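Local coordinates for WGR domain-containing protein (Bacteroides fragilis, PDB 2RA8) that is of unknown function but joins an N-terminal WGR domain, a module probably involved in nucleic-acid binding, to a leucine-rich-repeat domain, at residues A[2-7]-A[71-76]; A[18-23]-A[51-56]; A[129-134]-A[168-173]; A[196-201]-A[211-216]; A[325-330]-A[335-340]. One frame throughout, in Å; residues are numbered along the deposited sequence.

Contact 1. Residues A[2-7]-A[71-76]; sequences KRVFVF and EVAKEM
V6 and A73 lie closest in backbone, CA to CA 7.2 Å, where helix 70-75 packs against the face of the sheet carrying strand 3-8. The methyl of A73 does most of the touching on the helix side. It meets one branch from each of two alternate strand residues: V4 CG1 stands 3.7 Å from A73 CB, and V6 CG2 stands 3.9 Å from the same CB. The two valines offer different branches: V4 uses the methyl anti to its own N (chi1 -172°), whereas V6 turns the methyl beside its N to A73. That leaves V6 CG1 facing the selenomethionine M76, whose chain bends at the selenium so that CE comes within 4.2 Å of V6 CG1. A backbone hydrogen bond joins M76 N to A73 O, 3.1 Å. The antiparallel sheet of the WGR domain carries helices on both faces: V4 and V6 look to helix 70-75, while F5 between them points away and packs on I57 and T61 of helix 46-62. At the solvent margin the lysine ends of K2 and K74 come near one another, NZ to NZ 6.0 Å, and each makes a long, weak ion pair with E70. R3 is paired with E67 by a salt bridge from NH1.

Contact 2. Residues A[18-23]-A[51-56]; sequences IDVRGT and KAAGKL
I18 and V20 bear on A53 from the strand side, and this is where the packing is tight. V20 CG2 comes to 3.5 Å from A53 CB, while I18 CD1 reaches 3.6 Å from the same CB and also rests near the helix backbone, 3.7 Å from A53 CA. The small A53 side chain is consistent with the separation of strand 18-21 and helix 51-56, whose axes approach to 9.2 Å and run antiparallel at 175°. I18 is stretched out to get there: CG1 lies anti to N (chi1 -173°) and CD1 carries on in the same extended line (chi2 169°), so the terminal methyl arrives between A53 and the next helical turn. There it meets L56, with I18 CD1 and L56 CD1 3.8 Å apart. All of these meetings are between aliphatic carbons, and no hydrogen bond crosses from segment to segment. L56 is the loose end: it gives up little surface, and besides CD1 its CB comes near I18 CD1, at 4.1 Å. V20 is tightly packed though partly open to solvent. G54 and K55 lie on the exposed side of the helix, with nothing of 18-23 near them. D19 points away from the helix and is salt-bridged to R21, D19 OD2 to R21 NE at 3.1 Å. Within the WGR domain, helix 46-62 lies along this strand, on one face of the antiparallel sheet: its A49 and E50 extend the cover over V20, its I57 continues it over I18, and strand 3-8 pairs alongside through the backbone of R3 and I18.

Contact 3. Residues A[129-134]-A[168-173]; sequences DGIVEN and LDAMPL
I131, A170 and M171 account for most of the surface buried here. I131 is the projecting group. Its CG2 branch, anti to N, comes from helix 125-132 and lies 4.2 Å from A170 CB. The same branch stands 3.7 Å from CE of the selenomethionine M171, and I131 CD1 is equally near, 3.7 Å from M171 CE. The selenium-borne methyl therefore touches both branches of I131, and the two side chains cross at about a right angle. M171 does not start toward I131, but its end swings back to it through the last torsion, -147°. V132 borders the patch through its backbone, V132 CA being 4.5 Å from A170 CB. Nearby, N134 folds its amide back on the helix, ND2 donating to G130 O at 2.8 Å with an N-H...O angle of 150°, which ties down the residues that follow I131. F138, M97 and V167 also touch I131 from neighbouring helices, and D169 is held by K190 and R192 in salt bridges. Among the leucine-rich repeats, helix 125-132 thus meets the C-terminal end of helix 165-169 and M171 beyond it with no hydrogen bond across: cohesion comes from aliphatic packing, so it is probably not strongly directional.

Contact 4. Residues A[196-201]-A[211-216]; sequences KSLEII and EDILGS
L198 and I200 point their side chains from one face of strand 197-201 toward I213, which comes down from the helix to meet both. I200 meets I213 tip to tip, whereas L198 brings a branch methyl to the middle of the I213 chain. L198, with CG anti to N (chi1 173°), holds this methyl up to the stem of the isoleucine, where L198 CD2 lies 4.3 Å from I213 CG1. I200 instead has CG1 beside N (chi1 -58°) and then runs straight out, so its terminal methyl reaches that of the helical residue: I200 CD1 to I213 CD1 is 4.4 Å. I213 itself is drawn out in the same way; its CG1 faces L198 and its CD1 faces I200. With CA atoms of L198 and I213 9.7 Å apart, the backbones are kept well separated and the side chains alone touch, a modest contact for three buried residues. Near the C-terminal end of the helix S216 OG donates to D212 O at 2.6 Å from well above the carbonyl plane (36° out of it). D212 is fixed as well, its OD2 accepting from S186 OG and I187 N in the loop before strand 197-201. I213 also touches L226 and L198 touches L177, so the apolar layer continues to the neighbouring strands 223-227 and 176-180. This is the strand-helix packing of a beta-alpha-beta crossover, here 197-201, 207-215 and 223-227, as in a leucine-rich-repeat solenoid with a parallel sheet on one side and helices on the other.

Contact 5. Residues A[325-330]-A[335-340]; sequences KELQKS and IDVSDS
I335 meets Q328 and L327 through its CD1, which arrives because chi1 of 62° places CG1 between N and the carbonyl carbon and chi2 then extends it toward the helix. Q328 leaves helix 321-330 with an unusual chi1 of -130° and bends at chi2, which carries its amide over I335 and V337. The Q328 side chain crosses those of I335 and V337 obliquely: Q328 NE2 is 3.5 Å from V337 CG2, and it is 3.7 Å from I335 CD1. No hydrogen bond crosses here; NE2 has a weak bond to K324 O within its own helix, and the amide lies against the two methyls at the exposed edge. Beneath it the contact turns apolar and more buried. L327 CB lies 4.1 Å from I335 CD1, and L327 CD1 is 4.3 Å from V337 CG1. Just beyond, D336 makes an Asx turn, its OD1 accepting from S338 N at 2.9 Å and also from S338 OG at 2.7 Å, the hydroxyl bond taking the syn lone pair. This double grip shapes the bend after the strand. Helix 321-330 links strand 311-313 to strand 334-336, the last of the parallel leucine-rich-repeat sheet within this chain; L327 leans on A296 and L300 of helix 293-300, I335 packs on I312, and E342 of the second subunit rests against Q328 and V337.

In the fold
From the N terminus, contact 1 closes a loop of about 60 residues, bringing strand 3-8 to helix 70-75, and contact 2 nests inside it, holding helix 46-62 to strand 13-21. These strands are neighbours in the antiparallel sheet, and the two contacts lie on its opposite faces, since V4 and V6 face helix 70-75 while F5 and I18 face helix 46-62. The rest follow in series without crossing. Contact 3 ties helix 125-132 to the end of helix 165-169, with helix 135-138 between them in the chain; contacts 4 and 5 each join a helix to a strand of the one parallel sheet, about 29 Å apart between centres, the latter at its final strand.

Contact 1. Residues A[2-7]-A[71-76]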
# COMPACT_ATOMS: atom_id res chain seq x y z
N LYS A 2 25.10 3.31 22.06
CA LYS A 2 23.76 3.22 21.49
C LYS A 2 23.14 4.56 21.21
O LYS A 2 23.18 5.48 22.04
CB LYS A 2 22.83 2.45 22.42
CG LYS A 2 21.39 2.37 21.92
CD LYS A 2 20.68 1.11 22.40
CE LYS A 2 20.52 1.06 23.91
NZ LYS A 2 19.73 -0.15 24.33
N ARG A 3 22.59 4.68 20.02
CA ARG A 3 21.91 5.91 19.64
C ARG A 3 20.48 5.54 19.42
O ARG A 3 20.15 4.62 18.65
CB ARG A 3 22.54 6.49 18.38
CG ARG A 3 23.93 7.06 18.63
CD ARG A 3 24.11 8.35 17.86
NE ARG A 3 24.86 8.15 16.63
CZ ARG A 3 24.74 8.90 15.55
NH1 ARG A 3 23.88 9.91 15.52
NH2 ARG A 3 25.51 8.66 14.49
N VAL A 4 19.60 6.25 20.13
CA VAL A 4 18.17 6.00 20.09
C VAL A 4 17.41 7.03 19.28
O VAL A 4 17.64 8.23 19.41
CB VAL A 4 17.60 5.96 21.52
CG1 VAL A 4 16.14 5.50 21.49
CG2 VAL A 4 18.44 5.02 22.37
N PHE A 5 16.48 6.56 18.45
CA PHE A 5 15.68 7.45 17.61
C PHE A 5 14.20 7.15 17.76
O PHE A 5 13.82 6.01 18.05
CB PHE A 5 16.11 7.30 16.13
CG PHE A 5 17.57 7.57 15.90
CD1 PHE A 5 18.54 6.64 16.26
CD2 PHE A 5 17.98 8.76 15.31
CE1 PHE A 5 19.89 6.89 16.04
CE2 PHE A 5 19.33 9.02 15.08
CZ PHE A 5 20.28 8.08 15.45
N VAL A 6 13.37 8.17 17.56
CA VAL A 6 11.92 8.04 17.72
C VAL A 6 11.12 8.66 16.58
O VAL A 6 11.45 9.74 16.09
CB VAL A 6 11.47 8.70 19.05
CG1 VAL A 6 9.96 8.68 19.16
CG2 VAL A 6 12.11 7.98 20.22
N PHE A 7 10.06 7.97 16.15
CA PHE A 7 9.19 8.47 15.09
C PHE A 7 7.76 8.46 15.57
O PHE A 7 7.26 7.41 16.01
CB PHE A 7 9.28 7.60 13.83
CG PHE A 7 8.49 8.14 12.67
CD1 PHE A 7 8.99 9.18 11.90
CD2 PHE A 7 7.23 7.64 12.37
CE1 PHE A 7 8.25 9.72 10.85
CE2 PHE A 7 6.48 8.17 11.32
CZ PHE A 7 6.99 9.21 10.57
N GLU A 71 17.15 7.56 27.97
CA GLU A 71 16.31 7.61 29.17
C GLU A 71 14.96 8.22 28.88
O GLU A 71 13.96 7.86 29.50
CB GLU A 71 17.01 8.37 30.30
CG GLU A 71 17.12 9.87 30.08
CD GLU A 71 18.15 10.49 31.01
OE1 GLU A 71 19.37 10.38 30.72
OE2 GLU A 71 17.75 11.08 32.03
N VAL A 72 14.92 9.16 27.94
CA VAL A 72 13.67 9.80 27.58
C VAL A 72 12.81 8.85 26.77
O VAL A 72 11.66 8.60 27.12
CB VAL A 72 13.92 11.10 26.79
CG1 VAL A 72 12.63 11.62 26.18
CG2 VAL A 72 14.53 12.14 27.71
N ALA A 73 13.37 8.32 25.68
CA ALA A 73 12.62 7.39 24.82
C ALA A 73 12.10 6.21 25.60
O ALA A 73 10.98 5.75 25.35
CB ALA A 73 13.51 6.91 23.67
N LYS A 74 12.90 5.70 26.53
CA LYS A 74 12.50 4.56 27.35
C LYS A 74 11.22 4.82 28.10
O LYS A 74 10.42 3.91 28.29
CB LYS A 74 13.58 4.21 28.38
CG LYS A 74 14.70 3.33 27.87
CD LYS A 74 15.66 3.01 29.00
CE LYS A 74 16.81 2.12 28.54
NZ LYS A 74 17.84 1.95 29.62
N GLU A 75 11.03 6.05 28.55
CA GLU A 75 9.83 6.37 29.30
C GLU A 75 8.68 6.91 28.48
O GLU A 75 7.60 7.13 29.00
CB GLU A 75 10.16 7.37 30.42
CG GLU A 75 11.18 6.84 31.41
CD GLU A 75 10.76 5.52 32.02
OE1 GLU A 75 9.64 5.44 32.56
OE2 GLU A 75 11.55 4.55 31.95
N MSE A 76 8.90 7.11 27.18
CA MSE A 76 7.84 7.62 26.32
C MSE A 76 6.76 6.59 26.08
O MSE A 76 7.03 5.39 26.02
CB MSE A 76 8.41 8.08 24.97
CG MSE A 76 9.22 9.37 25.06
SE MSE A 76 9.97 9.91 23.33
CE MSE A 76 8.37 10.64 22.54

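Contact 2. Residues A[18-23]-A[51-56]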
# COMPACT_ATOMS: atom_id res chain seq x y z
N ILE A 18 20.37 1.94 17.53
CA ILE A 18 21.47 1.24 16.90
C ILE A 18 22.73 1.36 17.71
O ILE A 18 23.00 2.40 18.32
CB ILE A 18 21.70 1.75 15.44
CG1 ILE A 18 22.74 0.88 14.74
CG2 ILE A 18 22.13 3.22 15.46
CD1 ILE A 18 22.84 1.12 13.23
N ASP A 19 23.51 0.29 17.72
CA ASP A 19 24.75 0.24 18.48
C ASP A 19 25.73 -0.63 17.75
O ASP A 19 25.34 -1.68 17.22
CB ASP A 19 24.49 -0.32 19.88
CG ASP A 19 25.65 -0.12 20.84
OD1 ASP A 19 26.44 0.84 20.65
OD2 ASP A 19 25.78 -0.92 21.79
N VAL A 20 26.99 -0.21 17.69
CA VAL A 20 28.00 -1.03 17.03
C VAL A 20 28.96 -1.54 18.06
O VAL A 20 29.58 -0.77 18.79
CB VAL A 20 28.81 -0.24 15.97
CG1 VAL A 20 29.90 -1.15 15.39
CG2 VAL A 20 27.90 0.24 14.85
N ARG A 21 29.08 -2.86 18.14
CA ARG A 21 30.01 -3.48 19.08
C ARG A 21 30.87 -4.45 18.32
O ARG A 21 30.41 -5.52 17.91
CB ARG A 21 29.25 -4.20 20.20
CG ARG A 21 28.67 -3.24 21.22
CD ARG A 21 28.00 -3.97 22.37
NE ARG A 21 27.45 -3.04 23.35
CZ ARG A 21 26.85 -3.40 24.48
NH1 ARG A 21 26.72 -4.69 24.78
NH2 ARG A 21 26.38 -2.48 25.31
N GLY A 22 32.12 -4.06 18.10
CA GLY A 22 33.04 -4.89 17.36
C GLY A 22 32.68 -4.85 15.89
O GLY A 22 32.69 -3.79 15.27
N THR A 23 32.36 -6.02 15.33
CA THR A 23 31.98 -6.13 13.93
C THR A 23 30.48 -6.32 13.81
O THR A 23 29.95 -6.50 12.72
CB THR A 23 32.68 -7.33 13.27
OG1 THR A 23 32.50 -8.49 14.09
CG2 THR A 23 34.17 -7.07 13.09
N LYS A 51 30.39 1.72 8.86
CA LYS A 51 29.92 2.28 7.60
C LYS A 51 28.48 1.88 7.38
O LYS A 51 27.67 2.66 6.88
CB LYS A 51 30.78 1.79 6.45
N ALA A 52 28.15 0.64 7.76
CA ALA A 52 26.79 0.15 7.60
C ALA A 52 25.86 0.88 8.53
O ALA A 52 24.75 1.26 8.15
CB ALA A 52 26.74 -1.35 7.89
N ALA A 53 26.31 1.09 9.77
CA ALA A 53 25.51 1.77 10.78
C ALA A 53 25.23 3.19 10.37
O ALA A 53 24.13 3.71 10.60
CB ALA A 53 26.23 1.75 12.13
N GLY A 54 26.22 3.82 9.74
CA GLY A 54 26.05 5.18 9.28
C GLY A 54 24.92 5.29 8.28
O GLY A 54 24.10 6.21 8.36
N LYS A 55 24.87 4.36 7.34
CA LYS A 55 23.82 4.39 6.32
C LYS A 55 22.44 4.16 6.89
O LYS A 55 21.47 4.77 6.44
CB LYS A 55 24.11 3.35 5.22
CG LYS A 55 25.43 3.60 4.49
CD LYS A 55 25.53 2.81 3.20
CE LYS A 55 24.57 3.33 2.14
NZ LYS A 55 24.74 2.62 0.84
N LEU A 56 22.33 3.29 7.89
CA LEU A 56 21.04 3.01 8.52
C LEU A 56 20.54 4.26 9.22
O LEU A 56 19.38 4.64 9.10
CB LEU A 56 21.19 1.88 9.53
CG LEU A 56 21.50 0.49 8.95
CD1 LEU A 56 21.65 -0.52 10.07
CD2 LEU A 56 20.37 0.07 8.01

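Contact 3. Residues A[129-134]-A[168-173]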
# COMPACT_ATOMS: atom_id res chain seq x y z
N ASP A 129 -21.47 14.69 17.74
CA ASP A 129 -22.30 15.02 18.89
C ASP A 129 -21.69 14.52 20.17
O ASP A 129 -21.64 15.25 21.17
CB ASP A 129 -23.70 14.41 18.73
CG ASP A 129 -24.55 15.14 17.70
OD1 ASP A 129 -24.01 15.52 16.64
OD2 ASP A 129 -25.76 15.33 17.96
N GLY A 130 -21.21 13.28 20.14
CA GLY A 130 -20.59 12.71 21.32
C GLY A 130 -19.42 13.55 21.80
O GLY A 130 -19.28 13.80 23.00
N ILE A 131 -18.57 13.99 20.88
CA ILE A 131 -17.42 14.81 21.26
C ILE A 131 -17.87 16.14 21.82
O ILE A 131 -17.41 16.56 22.88
CB ILE A 131 -16.46 15.04 20.05
CG1 ILE A 131 -15.72 13.74 19.72
CG2 ILE A 131 -15.47 16.16 20.37
CD1 ILE A 131 -14.97 13.77 18.37
N VAL A 132 -18.79 16.81 21.12
CA VAL A 132 -19.30 18.10 21.56
C VAL A 132 -19.89 18.03 22.95
O VAL A 132 -19.76 18.98 23.74
CB VAL A 132 -20.36 18.64 20.56
CG1 VAL A 132 -21.02 19.92 21.10
CG2 VAL A 132 -19.70 18.94 19.23
N GLU A 133 -20.52 16.90 23.28
CA GLU A 133 -21.15 16.72 24.58
C GLU A 133 -20.18 16.31 25.65
O GLU A 133 -20.54 16.22 26.83
CB GLU A 133 -22.28 15.68 24.50
CG GLU A 133 -23.48 16.12 23.64
CD GLU A 133 -24.46 14.97 23.39
OE1 GLU A 133 -24.96 14.39 24.38
OE2 GLU A 133 -24.73 14.65 22.21
N ASN A 134 -18.94 16.05 25.26
CA ASN A 134 -17.89 15.65 26.20
C ASN A 134 -16.62 16.41 25.92
O ASN A 134 -15.53 15.83 25.91
CB ASN A 134 -17.63 14.14 26.10
CG ASN A 134 -18.82 13.32 26.56
OD1 ASN A 134 -19.11 13.23 27.75
ND2 ASN A 134 -19.52 12.72 25.60
N LEU A 168 -14.40 20.98 16.24
CA LEU A 168 -13.17 21.75 16.29
C LEU A 168 -13.24 22.75 17.43
O LEU A 168 -12.22 23.07 18.05
CB LEU A 168 -12.95 22.49 14.95
CG LEU A 168 -12.85 21.58 13.70
CD1 LEU A 168 -12.64 22.44 12.48
CD2 LEU A 168 -11.71 20.58 13.85
N ASP A 169 -14.44 23.24 17.75
CA ASP A 169 -14.60 24.20 18.85
C ASP A 169 -14.35 23.54 20.19
O ASP A 169 -13.91 24.21 21.13
CB ASP A 169 -16.00 24.82 18.85
CG ASP A 169 -16.26 25.71 17.63
OD1 ASP A 169 -15.30 26.07 16.93
OD2 ASP A 169 -17.44 26.04 17.38
N ALA A 170 -14.63 22.24 20.29
CA ALA A 170 -14.42 21.48 21.52
C ALA A 170 -12.96 21.05 21.70
O ALA A 170 -12.59 20.49 22.74
CB ALA A 170 -15.34 20.24 21.53
N MSE A 171 -12.12 21.32 20.71
CA MSE A 171 -10.71 20.96 20.78
C MSE A 171 -9.89 22.19 20.50
O MSE A 171 -9.29 22.32 19.44
CB MSE A 171 -10.39 19.87 19.76
CG MSE A 171 -11.16 18.60 20.03
SE MSE A 171 -10.55 17.10 18.91
CE MSE A 171 -12.21 16.18 18.71
N PRO A 172 -9.84 23.12 21.46
CA PRO A 172 -9.08 24.35 21.27
C PRO A 172 -7.58 24.23 21.19
O PRO A 172 -6.90 25.16 20.77
CB PRO A 172 -9.54 25.23 22.44
CG PRO A 172 -9.82 24.21 23.53
CD PRO A 172 -10.51 23.09 22.78
N LEU A 173 -7.05 23.07 21.58
CA LEU A 173 -5.60 22.85 21.55
C LEU A 173 -5.10 22.18 20.28
O LEU A 173 -3.90 21.99 20.11
CB LEU A 173 -5.16 22.04 22.78
CG LEU A 173 -4.54 22.78 23.99
CD1 LEU A 173 -5.19 24.14 24.19
CD2 LEU A 173 -4.68 21.91 25.24

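Contact 4. Residues A[196-201]-A[211-216]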
# COMPACT_ATOMS: atom_id res chain seq x y z
N LYS A 196 -2.23 24.80 12.97
CA LYS A 196 -0.95 24.99 12.29
C LYS A 196 -0.93 24.22 10.99
O LYS A 196 -0.24 24.59 10.04
CB LYS A 196 0.22 24.49 13.14
CG LYS A 196 0.39 25.21 14.48
CD LYS A 196 1.77 25.86 14.57
CE LYS A 196 2.18 26.11 16.02
NZ LYS A 196 2.40 24.83 16.76
N SER A 197 -1.68 23.12 10.96
CA SER A 197 -1.74 22.28 9.77
C SER A 197 -3.15 21.85 9.45
O SER A 197 -3.89 21.39 10.32
CB SER A 197 -0.85 21.04 9.95
OG SER A 197 -0.70 20.34 8.73
N LEU A 198 -3.52 22.00 8.18
CA LEU A 198 -4.84 21.65 7.70
C LEU A 198 -4.74 20.95 6.38
O LEU A 198 -4.27 21.53 5.39
CB LEU A 198 -5.69 22.92 7.52
CG LEU A 198 -7.06 22.73 6.86
CD1 LEU A 198 -7.90 21.75 7.68
CD2 LEU A 198 -7.77 24.08 6.74
N GLU A 199 -5.16 19.69 6.35
CA GLU A 199 -5.13 18.91 5.11
C GLU A 199 -6.46 18.24 4.94
O GLU A 199 -6.96 17.59 5.85
CB GLU A 199 -4.03 17.84 5.15
CG GLU A 199 -4.18 16.77 4.05
CD GLU A 199 -2.94 15.87 3.93
OE1 GLU A 199 -2.33 15.56 4.97
OE2 GLU A 199 -2.60 15.47 2.80
N ILE A 200 -7.05 18.42 3.76
CA ILE A 200 -8.33 17.80 3.48
C ILE A 200 -8.19 16.93 2.25
O ILE A 200 -7.77 17.38 1.19
CB ILE A 200 -9.42 18.87 3.26
CG1 ILE A 200 -9.53 19.76 4.52
CG2 ILE A 200 -10.75 18.20 2.97
CD1 ILE A 200 -10.55 20.89 4.40
N ILE A 201 -8.50 15.65 2.42
CA ILE A 201 -8.43 14.66 1.35
C ILE A 201 -9.83 14.47 0.84
O ILE A 201 -10.74 14.12 1.61
CB ILE A 201 -7.86 13.33 1.89
CG1 ILE A 201 -6.46 13.58 2.47
CG2 ILE A 201 -7.76 12.29 0.78
CD1 ILE A 201 -5.96 12.46 3.37
N GLU A 211 -14.94 27.83 1.01
CA GLU A 211 -15.52 29.04 1.58
C GLU A 211 -15.38 29.06 3.09
O GLU A 211 -15.23 30.13 3.69
CB GLU A 211 -16.98 29.18 1.17
CG GLU A 211 -17.14 29.40 -0.33
CD GLU A 211 -18.57 29.69 -0.74
OE1 GLU A 211 -19.07 30.79 -0.42
OE2 GLU A 211 -19.19 28.81 -1.39
N ASP A 212 -15.43 27.89 3.71
CA ASP A 212 -15.24 27.82 5.15
C ASP A 212 -13.84 28.28 5.47
O ASP A 212 -13.61 29.05 6.39
CB ASP A 212 -15.46 26.40 5.68
CG ASP A 212 -16.92 26.01 5.74
OD1 ASP A 212 -17.77 26.92 5.81
OD2 ASP A 212 -17.22 24.80 5.73
N ILE A 213 -12.88 27.81 4.68
CA ILE A 213 -11.49 28.20 4.89
C ILE A 213 -11.31 29.69 4.68
O ILE A 213 -10.75 30.38 5.54
CB ILE A 213 -10.56 27.43 3.94
CG1 ILE A 213 -10.74 25.93 4.18
CG2 ILE A 213 -9.12 27.84 4.17
CD1 ILE A 213 -10.08 25.05 3.15
N LEU A 214 -11.81 30.21 3.56
CA LEU A 214 -11.70 31.63 3.25
C LEU A 214 -12.38 32.46 4.32
O LEU A 214 -11.95 33.58 4.63
CB LEU A 214 -12.35 31.95 1.90
CG LEU A 214 -11.99 31.11 0.67
CD1 LEU A 214 -12.55 31.78 -0.58
CD2 LEU A 214 -10.49 30.99 0.56
N GLY A 215 -13.45 31.92 4.88
CA GLY A 215 -14.19 32.63 5.92
C GLY A 215 -13.58 32.50 7.30
O GLY A 215 -14.03 33.16 8.24
N SER A 216 -12.56 31.66 7.44
CA SER A 216 -11.92 31.45 8.73
C SER A 216 -10.63 32.21 8.80
O SER A 216 -10.04 32.56 7.78
CB SER A 216 -11.61 29.97 8.95
OG SER A 216 -12.78 29.19 8.85

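Contact 5. Residues A[325-330]-A[335-340]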
# COMPACT_ATOMS: atom_id res chain seq x y z
N LYS A 325 14.22 14.82 -16.57
CA LYS A 325 15.68 14.97 -16.58
C LYS A 325 16.00 16.45 -16.49
O LYS A 325 16.87 16.86 -15.71
CB LYS A 325 16.29 14.43 -17.88
CG LYS A 325 16.03 12.97 -18.17
CD LYS A 325 16.82 12.04 -17.26
CE LYS A 325 16.59 10.58 -17.66
NZ LYS A 325 17.42 9.62 -16.88
N GLU A 326 15.31 17.25 -17.30
CA GLU A 326 15.52 18.69 -17.33
C GLU A 326 15.25 19.30 -15.99
O GLU A 326 16.04 20.10 -15.49
CB GLU A 326 14.60 19.35 -18.36
CG GLU A 326 15.16 20.66 -18.92
CD GLU A 326 14.22 21.31 -19.92
OE1 GLU A 326 13.57 20.58 -20.69
OE2 GLU A 326 14.15 22.56 -19.94
N LEU A 327 14.13 18.93 -15.40
CA LEU A 327 13.75 19.44 -14.08
C LEU A 327 14.79 19.07 -13.07
O LEU A 327 15.17 19.88 -12.23
CB LEU A 327 12.40 18.85 -13.65
CG LEU A 327 11.19 19.35 -14.42
CD1 LEU A 327 10.00 18.45 -14.15
CD2 LEU A 327 10.89 20.79 -14.01
N GLN A 328 15.26 17.83 -13.14
CA GLN A 328 16.27 17.32 -12.22
C GLN A 328 17.53 18.16 -12.27
O GLN A 328 18.04 18.59 -11.23
CB GLN A 328 16.63 15.88 -12.59
CG GLN A 328 16.59 14.87 -11.44
CD GLN A 328 15.20 14.36 -11.14
OE1 GLN A 328 15.02 13.45 -10.33
NE2 GLN A 328 14.20 14.95 -11.78
N LYS A 329 18.02 18.42 -13.48
CA LYS A 329 19.25 19.18 -13.67
C LYS A 329 19.12 20.68 -13.57
O LYS A 329 20.06 21.35 -13.14
CB LYS A 329 19.86 18.84 -15.03
CG LYS A 329 21.31 19.27 -15.18
CD LYS A 329 21.83 19.01 -16.59
CE LYS A 329 23.35 19.16 -16.66
NZ LYS A 329 23.81 20.49 -16.17
N SER A 330 17.97 21.23 -13.96
CA SER A 330 17.75 22.67 -13.92
C SER A 330 17.25 23.23 -12.60
O SER A 330 17.39 24.42 -12.34
CB SER A 330 16.80 23.09 -15.04
OG SER A 330 17.34 22.78 -16.31
N ILE A 335 13.22 17.77 -5.28
CA ILE A 335 11.94 17.64 -5.95
C ILE A 335 11.58 16.19 -6.03
O ILE A 335 12.46 15.32 -6.05
CB ILE A 335 11.94 18.22 -7.40
CG1 ILE A 335 12.94 17.46 -8.27
CG2 ILE A 335 12.28 19.71 -7.36
CD1 ILE A 335 12.83 17.79 -9.76
N ASP A 336 10.29 15.90 -6.05
CA ASP A 336 9.83 14.53 -6.14
C ASP A 336 9.00 14.41 -7.39
O ASP A 336 7.86 14.89 -7.45
CB ASP A 336 8.99 14.14 -4.93
CG ASP A 336 8.72 12.65 -4.87
OD1 ASP A 336 8.59 12.03 -5.95
OD2 ASP A 336 8.62 12.10 -3.75
N VAL A 337 9.56 13.77 -8.41
CA VAL A 337 8.84 13.59 -9.67
C VAL A 337 8.48 12.14 -9.86
O VAL A 337 8.15 11.73 -10.97
CB VAL A 337 9.69 14.10 -10.86
CG1 VAL A 337 9.66 15.61 -10.90
CG2 VAL A 337 11.12 13.62 -10.72
N SER A 338 8.52 11.38 -8.78
CA SER A 338 8.21 9.95 -8.80
C SER A 338 6.79 9.65 -9.15
O SER A 338 5.95 10.55 -9.21
CB SER A 338 8.52 9.32 -7.43
OG SER A 338 7.51 9.64 -6.47
N ASP A 339 6.51 8.37 -9.38
CA ASP A 339 5.18 7.89 -9.74
C ASP A 339 4.59 8.51 -10.98
O ASP A 339 3.38 8.73 -11.05
CB ASP A 339 4.22 8.08 -8.56
CG ASP A 339 4.31 6.94 -7.55
OD1 ASP A 339 3.94 5.80 -7.91
OD2 ASP A 339 4.75 7.18 -6.41
N SER A 340 5.44 8.78 -11.96
CA SER A 340 4.98 9.34 -13.22
C SER A 340 4.10 8.30 -13.86
O SER A 340 4.38 7.11 -13.80
CB SER A 340 6.16 9.65 -14.15
OG SER A 340 6.97 10.69 -13.64